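Local coordinates for protein oligoribonuclease (Colwellia psychrerythraea, PDB 6A4D) that probably degrades very short RNA oligonucleotides to mononucleotides as a dimeric 3'-to-5' exoribonuclease of the RNase H-like superfamily, at residues Glu22-Ile28 and Arg117-Met123; Ser9-Asp15 and Ala32-Ser38; Phe49-Asp55 and Arg77-Val83. The protein carries 1 engineered substitution. The contacts are given in a common frame with arbitrary orientation. Residues are numbered along the deposited sequence.

Interaction 1. Residues Glu22-Ile28 and Arg117-Met123; sequences EPVEDVI and RFINKYM
In this RNase H-like exonuclease fold, the loop between strands 11-18 and 28-36 lies against the end of helix 112-122, P23 nearest F118 (CA-CA 5.7 Å). P23, V24 and E25 have helix-like phi/psi values, a tight turn closed by D26 N to E22 O (2.7 Å) and E22 N to D26 OD2 (2.9 Å). D26 to I28 are extended. First along the helix, R117 (chi1 m, chi2 t, chi3 p) makes a salt bridge from NH2 to E22 OE2 at 3.3 Å, the hydrogen bond within it weak; P23 CD covers one guanidinium face, and NH1 bonds to Q114 of the ligand pocket. At F118 (chi1 m), P23 CG sits over the ring face, 4.1 Å from its centroid and 23° off the normal, a CH-pi contact. N120 ND2 bonds to E22 of the second subunit. K121, all four chi angles t, sends NZ to P23 O (3.0 Å); a water joins NZ to V24 O. Y122 (chi1 m) packs CB on I28 CD1 at 4.0 Å, and its OH donates to D26 O at 2.6 Å. Beyond the helix, M123 SD touches I28 CD1 at 3.9 Å.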
loop_
_atom_site.group_PDB
_atom_site.type_symbol
_atom_site.label_atom_id
_atom_site.label_comp_id
_atom_site.label_asym_id
_atom_site.label_seq_id
_atom_site.Cartn_x
_atom_site.Cartn_y
_atom_site.Cartn_z
ATOM N N GLU A 22 7.795 6.203 -11.603
ATOM C CA GLU A 22 7.075 7.442 -11.343
ATOM C C GLU A 22 5.840 7.570 -12.248
ATOM O O GLU A 22 5.965 7.758 -13.455
ATOM C CB GLU A 22 8.029 8.630 -11.467
ATOM C CG GLU A 22 8.545 9.128 -10.117
ATOM C CD GLU A 22 7.395 9.514 -9.162
ATOM O OE1 GLU A 22 6.325 9.986 -9.686
ATOM O OE2 GLU A 22 7.535 9.303 -7.910
ATOM N N PRO A 23 4.635 7.454 -11.668
ATOM C CA PRO A 23 3.469 7.472 -12.539
ATOM C C PRO A 23 3.260 8.798 -13.261
ATOM O O PRO A 23 2.624 8.817 -14.322
ATOM C CB PRO A 23 2.311 7.247 -11.576
ATOM C CG PRO A 23 2.903 6.641 -10.365
ATOM C CD PRO A 23 4.257 7.243 -10.259
ATOM N N VAL A 24 3.776 9.883 -12.675
ATOM C CA VAL A 24 3.713 11.213 -13.284
ATOM C C VAL A 24 4.214 11.153 -14.747
ATOM O O VAL A 24 3.501 11.589 -15.645
ATOM C CB VAL A 24 4.420 12.277 -12.416
ATOM C CG1 VAL A 24 4.518 13.618 -13.135
ATOM C CG2 VAL A 24 3.661 12.466 -11.092
ATOM N N GLU A 25 5.346 10.492 -14.978
ATOM C CA GLU A 25 5.961 10.366 -16.314
ATOM C C GLU A 25 5.798 9.016 -16.969
ATOM O O GLU A 25 5.803 8.954 -18.187
ATOM C CB GLU A 25 7.491 10.571 -16.232
ATOM C CG GLU A 25 7.995 11.635 -15.267
ATOM C CD GLU A 25 7.466 13.025 -15.584
ATOM O OE1 GLU A 25 6.722 13.190 -16.575
ATOM O OE2 GLU A 25 7.813 13.968 -14.841
ATOM N N ASP A 26 5.759 7.939 -16.179
ATOM C CA ASP A 26 5.744 6.552 -16.685
ATOM C C ASP A 26 4.367 5.966 -16.910
ATOM O O ASP A 26 3.418 6.355 -16.295
ATOM C CB ASP A 26 6.525 5.636 -15.708
ATOM C CG ASP A 26 7.958 6.067 -15.557
ATOM O OD1 ASP A 26 8.536 6.468 -16.599
ATOM O OD2 ASP A 26 8.489 6.093 -14.425
ATOM N N VAL A 27 4.328 4.974 -17.775
ATOM C CA VAL A 27 3.124 4.357 -18.316
ATOM C C VAL A 27 3.213 2.849 -18.140
ATOM O O VAL A 27 4.279 2.309 -17.843
ATOM C CB VAL A 27 2.942 4.652 -19.836
ATOM C CG1 VAL A 27 2.707 6.116 -20.049
ATOM C CG2 VAL A 27 4.117 4.197 -20.665
ATOM N N ILE A 28 2.081 2.182 -18.327
ATOM C CA ILE A 28 1.982 0.755 -18.072
ATOM C C ILE A 28 2.341 -0.047 -19.314
ATOM O O ILE A 28 1.799 0.222 -20.415
ATOM C CB ILE A 28 0.552 0.374 -17.655
ATOM C CG1 ILE A 28 0.173 1.115 -16.396
ATOM C CG2 ILE A 28 0.437 -1.135 -17.492
ATOM C CD1 ILE A 28 -1.295 0.967 -16.111
ATOM N N ARG A 117 -0.999 2.910 -7.707
ATOM C CA ARG A 117 -0.715 4.249 -8.238
ATOM C C ARG A 117 -0.915 4.384 -9.753
ATOM O O ARG A 117 -1.464 5.391 -10.236
ATOM C CB ARG A 117 0.719 4.652 -7.949
ATOM C CG ARG A 117 1.025 4.917 -6.508
ATOM C CD ARG A 117 2.538 5.099 -6.316
ATOM N NE ARG A 117 3.009 6.466 -6.638
ATOM C CZ ARG A 117 4.275 6.803 -6.882
ATOM N NH1 ARG A 117 5.247 5.886 -6.909
ATOM N NH2 ARG A 117 4.565 8.070 -7.139
ATOM N N PHE A 118 -0.392 3.425 -10.513
ATOM C CA PHE A 118 -0.525 3.475 -11.943
ATOM C C PHE A 118 -1.973 3.075 -12.284
ATOM O O PHE A 118 -2.550 3.599 -13.236
ATOM C CB PHE A 118 0.426 2.501 -12.633
ATOM C CG PHE A 118 1.848 2.958 -12.675
ATOM C CD1 PHE A 118 2.674 2.854 -11.542
ATOM C CD2 PHE A 118 2.406 3.426 -13.859
ATOM C CE1 PHE A 118 4.009 3.281 -11.587
ATOM C CE2 PHE A 118 3.754 3.835 -13.920
ATOM C CZ PHE A 118 4.553 3.750 -12.783
ATOM N N ILE A 119 -2.545 2.097 -11.547
ATOM C CA ILE A 119 -3.910 1.648 -11.841
ATOM C C ILE A 119 -4.846 2.839 -11.636
ATOM O O ILE A 119 -5.714 3.120 -12.472
ATOM C CB ILE A 119 -4.355 0.474 -10.951
ATOM C CG1 ILE A 119 -3.541 -0.784 -11.248
ATOM C CG2 ILE A 119 -5.850 0.177 -11.110
ATOM C CD1 ILE A 119 -3.986 -1.584 -12.414
ATOM N N ASN A 120 -4.644 3.542 -10.534
ATOM C CA ASN A 120 -5.454 4.687 -10.206
ATOM C C ASN A 120 -5.344 5.782 -11.270
ATOM O O ASN A 120 -6.345 6.247 -11.713
ATOM C CB ASN A 120 -5.119 5.262 -8.814
ATOM C CG ASN A 120 -5.693 6.668 -8.591
ATOM O OD1 ASN A 120 -5.209 7.658 -9.171
ATOM N ND2 ASN A 120 -6.711 6.761 -7.764
ATOM N N LYS A 121 -4.147 6.211 -11.647
ATOM C CA LYS A 121 -4.007 7.199 -12.776
ATOM C C LYS A 121 -4.592 6.766 -14.119
ATOM O O LYS A 121 -5.370 7.491 -14.715
ATOM C CB LYS A 121 -2.553 7.562 -12.989
ATOM C CG LYS A 121 -2.354 8.733 -13.918
ATOM C CD LYS A 121 -0.940 9.262 -13.843
ATOM C CE LYS A 121 -0.690 10.211 -15.005
ATOM N NZ LYS A 121 0.615 10.928 -14.900
ATOM N N TYR A 122 -4.204 5.594 -14.598
ATOM C CA TYR A 122 -4.421 5.185 -15.965
ATOM C C TYR A 122 -5.573 4.234 -16.228
ATOM O O TYR A 122 -5.944 4.048 -17.394
ATOM C CB TYR A 122 -3.162 4.510 -16.482
ATOM C CG TYR A 122 -1.942 5.413 -16.540
ATOM C CD1 TYR A 122 -1.880 6.456 -17.473
ATOM C CD2 TYR A 122 -0.863 5.236 -15.667
ATOM C CE1 TYR A 122 -0.772 7.279 -17.565
ATOM C CE2 TYR A 122 0.240 6.072 -15.740
ATOM C CZ TYR A 122 0.285 7.084 -16.706
ATOM O OH TYR A 122 1.372 7.910 -16.812
ATOM N N MET A 123 -6.090 3.582 -15.184
ATOM C CA MET A 123 -7.205 2.615 -15.303
ATOM C C MET A 123 -8.199 2.810 -14.153
ATOM O O MET A 123 -8.555 1.856 -13.460
ATOM C CB MET A 123 -6.682 1.194 -15.254
ATOM C CG MET A 123 -5.578 0.841 -16.262
ATOM S SD MET A 123 -4.781 -0.780 -15.946
ATOM C CE MET A 123 -5.989 -1.943 -16.615
HETATM O O HOH W 1 1.278 11.493 -17.453
#

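Interaction 2. Residues Ser9-Asp15 and Ala32-Ser38; sequences SNLIWLD and AIIITDS
I12, L14, I33 and I35 make one apolar face of this antiparallel pair: I12 CG2 meets I33 CG2 at 3.8 Å, I12 CG1 meets I35 CD1 at 3.9 Å, and I12, I33 and I35 pack on helix 85-99. Strands 11-15 and 32-36 belong to the first hairpin of the RNase H-like sheet, axes 4.6 Å apart at 156°. L11-T36, W13-I34 and D15-A32 are hydrogen-bonded pairs (W13 N to I34 O 2.8 Å); I12-I35 and L14-I33 are non-hydrogen-bonded. On the other face W13 (chi1 m) packs against helix 163-180, its NE1 donating to T36 OG1 (3.0 Å), which donates to D37 O (2.9 Å). Where the ladder stops, a water spans N10 OD1 (2.8 Å) and S38 N (2.7 Å), while N10 ND2 bonds to W99 O. D15 and E17 fit the DxE pattern of DEDD-type exonucleases, consistent with an acidic active-site edge; the paired D15 backbone holds its side chain about 4 Å from a bound pNP-TMP ligand.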
loop_
_atom_site.group_PDB
_atom_site.type_symbol
_atom_site.label_atom_id
_atom_site.label_comp_id
_atom_site.label_asym_id
_atom_site.label_seq_id
_atom_site.Cartn_x
_atom_site.Cartn_y
_atom_site.Cartn_z
ATOM N N SER A 9 -15.354 -13.594 -0.680
ATOM C CA SER A 9 -14.126 -13.656 -0.012
ATOM C C SER A 9 -13.007 -13.931 -1.018
ATOM O O SER A 9 -11.853 -13.954 -0.660
ATOM C CB SER A 9 -14.252 -14.638 1.159
ATOM O OG SER A 9 -14.065 -15.971 0.760
ATOM N N ASN A 10 -13.329 -14.000 -2.305
ATOM C CA ASN A 10 -12.292 -14.134 -3.320
ATOM C C ASN A 10 -11.272 -12.933 -3.356
ATOM O O ASN A 10 -11.595 -11.805 -3.123
ATOM C CB ASN A 10 -12.912 -14.366 -4.671
ATOM C CG ASN A 10 -13.692 -15.675 -4.748
ATOM O OD1 ASN A 10 -13.470 -16.629 -3.954
ATOM N ND2 ASN A 10 -14.599 -15.740 -5.711
ATOM N N LEU A 11 -10.035 -13.248 -3.648
ATOM C CA LEU A 11 -9.003 -12.267 -3.747
ATOM C C LEU A 11 -8.582 -12.020 -5.201
ATOM O O LEU A 11 -8.332 -12.966 -5.944
ATOM C CB LEU A 11 -7.832 -12.729 -2.890
ATOM C CG LEU A 11 -8.171 -12.850 -1.426
ATOM C CD1 LEU A 11 -7.028 -13.629 -0.778
ATOM C CD2 LEU A 11 -8.393 -11.460 -0.815
ATOM N N ILE A 12 -8.413 -10.743 -5.551
ATOM C CA ILE A 12 -7.811 -10.297 -6.862
ATOM C C ILE A 12 -6.327 -9.952 -6.738
ATOM O O ILE A 12 -5.930 -8.961 -6.041
ATOM C CB ILE A 12 -8.537 -9.063 -7.398
ATOM C CG1 ILE A 12 -10.055 -9.335 -7.487
ATOM C CG2 ILE A 12 -7.976 -8.717 -8.775
ATOM C CD1 ILE A 12 -10.884 -8.197 -8.089
ATOM N N TRP A 13 -5.505 -10.780 -7.377
ATOM C CA TRP A 13 -4.083 -10.618 -7.417
ATOM C C TRP A 13 -3.658 -10.007 -8.746
ATOM O O TRP A 13 -4.116 -10.426 -9.783
ATOM C CB TRP A 13 -3.384 -11.949 -7.297
ATOM C CG TRP A 13 -3.666 -12.576 -6.010
ATOM C CD1 TRP A 13 -4.800 -13.205 -5.632
ATOM C CD2 TRP A 13 -2.800 -12.618 -4.926
ATOM N NE1 TRP A 13 -4.688 -13.654 -4.358
ATOM C CE2 TRP A 13 -3.456 -13.328 -3.898
ATOM C CE3 TRP A 13 -1.489 -12.175 -4.715
ATOM C CZ2 TRP A 13 -2.896 -13.528 -2.662
ATOM C CZ3 TRP A 13 -0.914 -12.419 -3.460
ATOM C CH2 TRP A 13 -1.624 -13.075 -2.462
ATOM N N LEU A 14 -2.765 -9.033 -8.725
ATOM C CA LEU A 14 -2.226 -8.565 -9.975
ATOM C C LEU A 14 -0.800 -8.139 -9.944
ATOM O O LEU A 14 -0.187 -7.905 -8.893
ATOM C CB LEU A 14 -3.109 -7.484 -10.537
ATOM C CG LEU A 14 -3.422 -6.263 -9.721
ATOM C CD1 LEU A 14 -2.305 -5.279 -9.886
ATOM C CD2 LEU A 14 -4.709 -5.625 -10.235
ATOM N N ASP A 15 -0.241 -8.040 -11.130
ATOM C CA ASP A 15 1.088 -7.502 -11.253
ATOM C C ASP A 15 1.140 -6.718 -12.536
ATOM O O ASP A 15 0.463 -7.066 -13.487
ATOM C CB ASP A 15 2.124 -8.618 -11.219
ATOM C CG ASP A 15 3.570 -8.103 -11.380
ATOM O OD1 ASP A 15 3.980 -7.243 -10.559
ATOM O OD2 ASP A 15 4.264 -8.560 -12.335
ATOM N N ALA A 32 -1.234 -8.486 -15.663
ATOM C CA ALA A 32 -1.699 -9.885 -15.456
ATOM C C ALA A 32 -2.550 -9.930 -14.180
ATOM O O ALA A 32 -2.277 -9.170 -13.240
ATOM C CB ALA A 32 -0.512 -10.832 -15.352
ATOM N N ILE A 33 -3.594 -10.757 -14.177
ATOM C CA ILE A 33 -4.507 -10.867 -13.025
ATOM C C ILE A 33 -4.731 -12.356 -12.702
ATOM O O ILE A 33 -4.957 -13.164 -13.600
ATOM C CB ILE A 33 -5.897 -10.211 -13.274
ATOM C CG1 ILE A 33 -5.797 -8.751 -13.731
ATOM C CG2 ILE A 33 -6.830 -10.329 -12.043
ATOM C CD1 ILE A 33 -7.040 -8.314 -14.488
ATOM N N ILE A 34 -4.689 -12.713 -11.422
ATOM C CA ILE A 34 -5.108 -14.048 -10.967
ATOM C C ILE A 34 -6.130 -13.867 -9.860
ATOM O O ILE A 34 -6.008 -13.005 -9.006
ATOM C CB ILE A 34 -3.891 -14.867 -10.522
ATOM C CG1 ILE A 34 -3.091 -15.218 -11.765
ATOM C CG2 ILE A 34 -4.311 -16.108 -9.730
ATOM C CD1 ILE A 34 -1.923 -16.146 -11.576
ATOM N N ILE A 35 -7.162 -14.681 -9.904
ATOM C CA ILE A 35 -8.156 -14.756 -8.862
ATOM C C ILE A 35 -7.895 -16.009 -8.037
ATOM O O ILE A 35 -7.703 -17.070 -8.611
ATOM C CB ILE A 35 -9.543 -14.896 -9.486
ATOM C CG1 ILE A 35 -9.784 -13.753 -10.498
ATOM C CG2 ILE A 35 -10.613 -14.920 -8.407
ATOM C CD1 ILE A 35 -10.159 -12.434 -9.852
ATOM N N THR A 36 -7.884 -15.884 -6.713
ATOM C CA THR A 36 -7.769 -17.043 -5.786
ATOM C C THR A 36 -8.941 -16.989 -4.880
ATOM O O THR A 36 -9.582 -15.960 -4.780
ATOM C CB THR A 36 -6.564 -17.004 -4.851
ATOM O OG1 THR A 36 -6.692 -15.905 -3.964
ATOM C CG2 THR A 36 -5.289 -16.887 -5.558
ATOM N N ASP A 37 -9.241 -18.089 -4.194
ATOM C CA ASP A 37 -10.226 -18.008 -3.107
ATOM C C ASP A 37 -9.518 -17.454 -1.867
ATOM O O ASP A 37 -8.282 -17.204 -1.858
ATOM C CB ASP A 37 -10.874 -19.385 -2.803
ATOM C CG ASP A 37 -9.864 -20.463 -2.377
ATOM O OD1 ASP A 37 -8.714 -20.112 -1.945
ATOM O OD2 ASP A 37 -10.220 -21.673 -2.478
ATOM N N SER A 38 -10.267 -17.322 -0.792
ATOM C CA SER A 38 -9.687 -16.778 0.435
ATOM C C SER A 38 -8.619 -17.699 1.041
ATOM O O SER A 38 -7.839 -17.252 1.879
ATOM C CB SER A 38 -10.774 -16.472 1.443
ATOM O OG SER A 38 -11.328 -17.678 1.875
HETATM O O HOH W 2 -14.015 -18.527 0.959
HETATM O O HOH W 3 -12.969 -17.235 -1.285
#

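Interaction 3. Residues Phe49-Asp55 and Arg77-Val83; sequences FAISQTD and RCRDSEV
Backbone and hydroxyl hydrogen bonds set the register here, with S52 and S81 nearest (CA-CA 4.8 Å). S52 N donates to V83 O at 2.9 Å. S81, the first residue to leave helix 74-80 (phi/psi -68/141), has chi1 t; S81 OG accepts from V83 N (2.8 Å), an ST turn, and donates to A50 O (2.8 Å), which ties the helix end to the strand. A water sits in the gap, 2.5 Å from S52 OG and 2.6 Å from S81 O. Charge pairing occurs at the solvent side: R79 NH1 bridges to D55 OD1 at 2.6 Å, while R79 NH2 bridges to D59. Apolar contacts fill the rest. F49 CD1 meets V83 CG1 at 3.7 Å, and A50 CB touches C78 SG at 4.0 Å and lies over one face of the R77 guanidinium, whose NH2 bridges to E30. The segment 49-55 thus runs from the end of strand 42-50, beside strand 28-36, into helix 55-59, with F49 and I51 resting on A88 of helix 85-99.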
loop_
_atom_site.group_PDB
_atom_site.type_symbol
_atom_site.label_atom_id
_atom_site.label_comp_id
_atom_site.label_asym_id
_atom_site.label_seq_id
_atom_site.Cartn_x
_atom_site.Cartn_y
_atom_site.Cartn_z
ATOM N N PHE A 49 -1.983 -8.967 -20.911
ATOM C CA PHE A 49 -1.792 -7.967 -21.995
ATOM C C PHE A 49 -0.464 -7.270 -21.946
ATOM O O PHE A 49 -0.147 -6.621 -20.937
ATOM C CB PHE A 49 -2.833 -6.873 -21.957
ATOM C CG PHE A 49 -4.216 -7.363 -22.084
ATOM C CD1 PHE A 49 -4.737 -7.659 -23.322
ATOM C CD2 PHE A 49 -4.997 -7.563 -20.951
ATOM C CE1 PHE A 49 -6.033 -8.112 -23.438
ATOM C CE2 PHE A 49 -6.286 -8.007 -21.061
ATOM C CZ PHE A 49 -6.810 -8.285 -22.306
ATOM N N ALA A 50 0.305 -7.362 -23.028
ATOM C CA ALA A 50 1.346 -6.349 -23.254
ATOM C C ALA A 50 0.640 -5.188 -23.957
ATOM O O ALA A 50 -0.087 -5.387 -24.968
ATOM C CB ALA A 50 2.517 -6.875 -24.061
ATOM N N ILE A 51 0.816 -4.004 -23.376
ATOM C CA ILE A 51 0.159 -2.787 -23.851
ATOM C C ILE A 51 1.006 -2.168 -24.951
ATOM O O ILE A 51 2.213 -1.928 -24.777
ATOM C CB ILE A 51 0.021 -1.675 -22.792
ATOM C CG1 ILE A 51 -0.575 -2.186 -21.461
ATOM C CG2 ILE A 51 -0.818 -0.520 -23.374
ATOM C CD1 ILE A 51 -1.887 -2.925 -21.624
ATOM N N SER A 52 0.342 -1.858 -26.058
ATOM C CA SER A 52 0.985 -1.200 -27.183
ATOM C C SER A 52 1.552 0.138 -26.758
ATOM O O SER A 52 0.901 0.933 -26.072
ATOM C CB SER A 52 -0.016 -0.986 -28.334
ATOM O OG SER A 52 0.579 -0.218 -29.356
ATOM N N GLN A 53 2.799 0.342 -27.124
ATOM C CA GLN A 53 3.460 1.587 -26.974
ATOM C C GLN A 53 4.287 1.773 -28.242
ATOM O O GLN A 53 4.773 0.807 -28.861
ATOM C CB GLN A 53 4.352 1.551 -25.727
ATOM C CG GLN A 53 3.606 1.264 -24.412
ATOM C CD GLN A 53 2.766 2.431 -23.931
ATOM O OE1 GLN A 53 2.759 3.464 -24.544
ATOM N NE2 GLN A 53 2.088 2.280 -22.804
ATOM N N THR A 54 4.433 3.018 -28.654
ATOM C CA THR A 54 5.277 3.329 -29.819
ATOM C C THR A 54 6.753 3.030 -29.516
ATOM O O THR A 54 7.130 2.741 -28.372
ATOM C CB THR A 54 5.215 4.816 -30.120
ATOM O OG1 THR A 54 5.731 5.489 -28.977
ATOM C CG2 THR A 54 3.767 5.283 -30.418
ATOM N N ASP A 55 7.589 3.175 -30.534
ATOM C CA ASP A 55 9.048 3.192 -30.353
ATOM C C ASP A 55 9.551 4.406 -29.581
ATOM O O ASP A 55 10.506 4.303 -28.820
ATOM C CB ASP A 55 9.759 3.115 -31.704
ATOM C CG ASP A 55 9.539 1.786 -32.405
ATOM O OD1 ASP A 55 9.095 0.820 -31.746
ATOM O OD2 ASP A 55 9.811 1.704 -33.626
ATOM N N ARG A 77 7.190 -7.740 -27.207
ATOM C CA ARG A 77 5.729 -7.940 -27.180
ATOM C C ARG A 77 4.940 -6.622 -27.212
ATOM O O ARG A 77 3.837 -6.595 -27.714
ATOM C CB ARG A 77 5.296 -8.783 -25.984
ATOM C CG ARG A 77 5.484 -10.268 -26.214
ATOM C CD ARG A 77 5.678 -10.954 -24.868
ATOM N NE ARG A 77 4.418 -10.846 -24.170
ATOM C CZ ARG A 77 4.231 -10.530 -22.893
ATOM N NH1 ARG A 77 5.260 -10.305 -22.087
ATOM N NH2 ARG A 77 2.974 -10.444 -22.426
ATOM N N CYS A 78 5.521 -5.557 -26.678
ATOM C CA CYS A 78 4.887 -4.256 -26.650
ATOM C C CYS A 78 4.895 -3.634 -28.078
ATOM O O CYS A 78 3.853 -3.134 -28.539
ATOM C CB CYS A 78 5.497 -3.352 -25.547
ATOM S SG CYS A 78 4.988 -3.795 -23.828
ATOM N N ARG A 79 6.038 -3.709 -28.773
ATOM C CA ARG A 79 6.132 -3.386 -30.231
ATOM C C ARG A 79 5.172 -4.190 -31.122
ATOM O O ARG A 79 4.602 -3.636 -32.053
ATOM C CB ARG A 79 7.556 -3.599 -30.745
ATOM C CG ARG A 79 8.602 -2.630 -30.204
ATOM C CD ARG A 79 9.949 -2.870 -30.905
ATOM N NE ARG A 79 11.098 -2.540 -30.049
ATOM C CZ ARG A 79 11.499 -1.297 -29.727
ATOM N NH1 ARG A 79 10.862 -0.210 -30.180
ATOM N NH2 ARG A 79 12.542 -1.123 -28.910
ATOM N N ASP A 80 4.991 -5.479 -30.843
ATOM C CA ASP A 80 4.030 -6.322 -31.600
ATOM C C ASP A 80 2.580 -5.981 -31.299
ATOM O O ASP A 80 1.696 -6.188 -32.138
ATOM C CB ASP A 80 4.196 -7.829 -31.286
ATOM C CG ASP A 80 5.606 -8.365 -31.567
ATOM O OD1 ASP A 80 6.278 -7.887 -32.515
ATOM O OD2 ASP A 80 6.030 -9.283 -30.816
ATOM N N SER A 81 2.320 -5.514 -30.076
ATOM C CA SER A 81 0.951 -5.271 -29.647
ATOM C C SER A 81 0.275 -4.101 -30.386
ATOM O O SER A 81 0.896 -3.043 -30.601
ATOM C CB SER A 81 0.886 -4.980 -28.150
ATOM O OG SER A 81 -0.466 -5.061 -27.710
ATOM N N GLU A 82 -1.007 -4.307 -30.683
ATOM C CA GLU A 82 -1.956 -3.254 -30.982
ATOM C C GLU A 82 -2.959 -3.035 -29.836
ATOM O O GLU A 82 -4.004 -2.372 -30.028
ATOM C CB GLU A 82 -2.778 -3.632 -32.225
ATOM C CG GLU A 82 -2.009 -4.033 -33.472
ATOM C CD GLU A 82 -2.987 -4.370 -34.593
ATOM O OE1 GLU A 82 -3.798 -5.292 -34.392
ATOM O OE2 GLU A 82 -2.999 -3.690 -35.643
ATOM N N VAL A 83 -2.679 -3.595 -28.663
ATOM C CA VAL A 83 -3.638 -3.576 -27.552
ATOM C C VAL A 83 -3.556 -2.228 -26.876
ATOM O O VAL A 83 -2.545 -1.898 -26.308
ATOM C CB VAL A 83 -3.370 -4.718 -26.527
ATOM C CG1 VAL A 83 -4.148 -4.520 -25.222
ATOM C CG2 VAL A 83 -3.693 -6.069 -27.167
HETATM O O HOH W 4 2.697 -1.211 -30.267
#

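Overall arrangement
Interaction 2 is the buried one, centred 9 Å from the middle of the chain, a regular backbone ladder with mostly apolar side chains on its faces. Interactions 1 and 3, centred at 14 and 18 Å, are only partly buried. Interaction 1 joins a helix end to a loop, interaction 3 a helix end to the end of an edge strand; both use side-chain donors to carbonyls and a salt bridge, and interaction 3 adds a backbone hydrogen bond. Strand 28-36 links all three. Interactions 1 and 3 also touch directly, Q53 NE2 lying 3.2 Å from I28 O, a probable hydrogen bond. Interactions 1 and 2, on opposite sides of the chain's centre, both meet the second subunit; interaction 3 does not.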